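Local coordinates for periplasmic divalent cation tolerance protein (Xylella fastidiosa, PDB 2NUH) that belongs to the CutA family, may bind copper ions and is probably concerned with tolerance of divalent metal cations, at residues A40-R45 with T53-L58. Numbering follows the deposited sequence.
Sequences AVSTYR and TQEIQL
Tyr44 lays one edge of its ring against the methyl of Thr53, CE1 standing 3.4 Å from CG2, within the beta hairpin that projects from the ferredoxin-like CutA core; its own backbone pairs with Glu51, so it reaches Thr53 diagonally. The ring gets there because CG sits in the crowded position between backbone N and carbonyl carbon (chi1 55°), Thr53 CG2 occupies the same kind of position on its own residue, and the two side chains cross obliquely. Ala40, Ser42, Thr53 and Glu55 share this face of the antiparallel ladder; Val41 and Gln54, a non-hydrogen-bonded pair, turn to the other. Ser42 and Thr53 are joined twice through their backbones, and the bond from Ser42 N to Thr53 O is nearly straight at 170° and lies in the carbonyl plane. At the next hydrogen-bonded pair, two residues along, the geometry is less regular: Glu55 N still reaches Ala40 O at 2.8 Å, but from above the carbonyl plane, while the return bond from Ala40 N to Glu55 O is weak, bent to 122°. Here the long strand turns from the hairpin into the core, where Ile56 packs on helix 15-27. Buried Glu55 makes a polar link between hairpin and core: OE2 is hydrogen-bonded with Thr11 OG1 and Tyr80 OH, and OE1 offers its anti lone pair to Ser42 OG, a very short bond of 2.4 Å.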
# COMPACT_ATOMS: atom_id res chain seq x y z
N ALA A 40 7.95 -9.99 -6.93
CA ALA A 40 6.66 -10.65 -6.84
C ALA A 40 6.18 -11.04 -8.22
O ALA A 40 6.51 -10.39 -9.22
CB ALA A 40 5.65 -9.74 -6.16
N VAL A 41 5.38 -12.10 -8.28
CA VAL A 41 4.71 -12.47 -9.50
C VAL A 41 3.26 -12.68 -9.14
O VAL A 41 2.95 -13.40 -8.19
CB VAL A 41 5.28 -13.76 -10.11
CG1 VAL A 41 4.45 -14.22 -11.30
CG2 VAL A 41 6.72 -13.54 -10.54
N SER A 42 2.38 -12.03 -9.88
CA SER A 42 0.96 -12.20 -9.65
C SER A 42 0.32 -12.93 -10.81
O SER A 42 0.64 -12.69 -11.95
CB SER A 42 0.29 -10.86 -9.46
OG SER A 42 0.78 -10.27 -8.27
N THR A 43 -0.57 -13.84 -10.47
CA THR A 43 -1.28 -14.64 -11.45
C THR A 43 -2.74 -14.31 -11.31
O THR A 43 -3.27 -14.28 -10.20
CB THR A 43 -1.05 -16.12 -11.17
OG1 THR A 43 0.35 -16.40 -11.24
CG2 THR A 43 -1.78 -17.01 -12.19
N TYR A 44 -3.38 -14.03 -12.44
CA TYR A 44 -4.78 -13.64 -12.47
C TYR A 44 -5.27 -13.90 -13.88
O TYR A 44 -4.48 -14.23 -14.78
CB TYR A 44 -4.92 -12.15 -12.13
CG TYR A 44 -4.08 -11.26 -13.01
CD1 TYR A 44 -2.73 -11.06 -12.74
CD2 TYR A 44 -4.63 -10.64 -14.13
CE1 TYR A 44 -1.95 -10.27 -13.56
CE2 TYR A 44 -3.85 -9.83 -14.95
CZ TYR A 44 -2.51 -9.66 -14.66
OH TYR A 44 -1.73 -8.86 -15.46
N ARG A 45 -6.57 -13.77 -14.08
CA ARG A 45 -7.16 -13.95 -15.39
C ARG A 45 -7.31 -12.59 -16.04
O ARG A 45 -7.74 -11.63 -15.39
CB ARG A 45 -8.52 -14.63 -15.25
CG ARG A 45 -9.30 -14.83 -16.54
CD ARG A 45 -10.66 -15.44 -16.25
NE ARG A 45 -10.52 -16.79 -15.70
CZ ARG A 45 -10.55 -17.09 -14.40
NH1 ARG A 45 -10.74 -16.14 -13.49
NH2 ARG A 45 -10.41 -18.35 -14.02
N THR A 53 2.22 -11.44 -14.06
CA THR A 53 2.88 -10.16 -14.20
C THR A 53 3.86 -10.02 -13.06
O THR A 53 3.56 -10.38 -11.93
CB THR A 53 1.86 -8.99 -14.19
OG1 THR A 53 2.53 -7.74 -14.39
CG2 THR A 53 1.07 -8.95 -12.91
N GLN A 54 5.04 -9.53 -13.38
CA GLN A 54 6.05 -9.24 -12.38
C GLN A 54 5.63 -7.98 -11.66
O GLN A 54 5.19 -7.02 -12.30
CB GLN A 54 7.42 -9.04 -13.03
CG GLN A 54 7.92 -10.27 -13.78
CD GLN A 54 9.22 -10.03 -14.52
OE1 GLN A 54 9.44 -8.95 -15.08
NE2 GLN A 54 10.08 -11.04 -14.55
N GLU A 55 5.73 -8.00 -10.34
CA GLU A 55 5.26 -6.88 -9.56
C GLU A 55 6.15 -6.64 -8.36
O GLU A 55 7.02 -7.44 -8.04
CB GLU A 55 3.84 -7.14 -9.07
CG GLU A 55 2.82 -7.24 -10.17
CD GLU A 55 1.43 -7.07 -9.64
OE1 GLU A 55 0.98 -7.94 -8.87
OE2 GLU A 55 0.81 -6.04 -9.94
N ILE A 56 5.91 -5.50 -7.73
CA ILE A 56 6.44 -5.20 -6.41
C ILE A 56 5.25 -5.21 -5.49
O ILE A 56 4.23 -4.59 -5.79
CB ILE A 56 7.05 -3.79 -6.38
CG1 ILE A 56 8.03 -3.60 -7.55
CG2 ILE A 56 7.67 -3.47 -5.01
CD1 ILE A 56 9.22 -4.50 -7.50
N GLN A 57 5.36 -5.93 -4.38
CA GLN A 57 4.30 -5.94 -3.39
C GLN A 57 4.52 -4.79 -2.44
O GLN A 57 5.63 -4.57 -1.97
CB GLN A 57 4.31 -7.28 -2.64
CG GLN A 57 3.29 -7.34 -1.51
CD GLN A 57 1.89 -7.47 -2.02
OE1 GLN A 57 0.99 -6.70 -1.65
NE2 GLN A 57 1.67 -8.44 -2.87
N LEU A 58 3.45 -4.05 -2.16
CA LEU A 58 3.53 -2.96 -1.21
C LEU A 58 2.78 -3.32 0.05
O LEU A 58 1.72 -3.96 -0.00
CB LEU A 58 2.92 -1.68 -1.77
CG LEU A 58 3.52 -1.13 -3.06
CD1 LEU A 58 2.77 0.16 -3.35
CD2 LEU A 58 4.99 -0.85 -2.91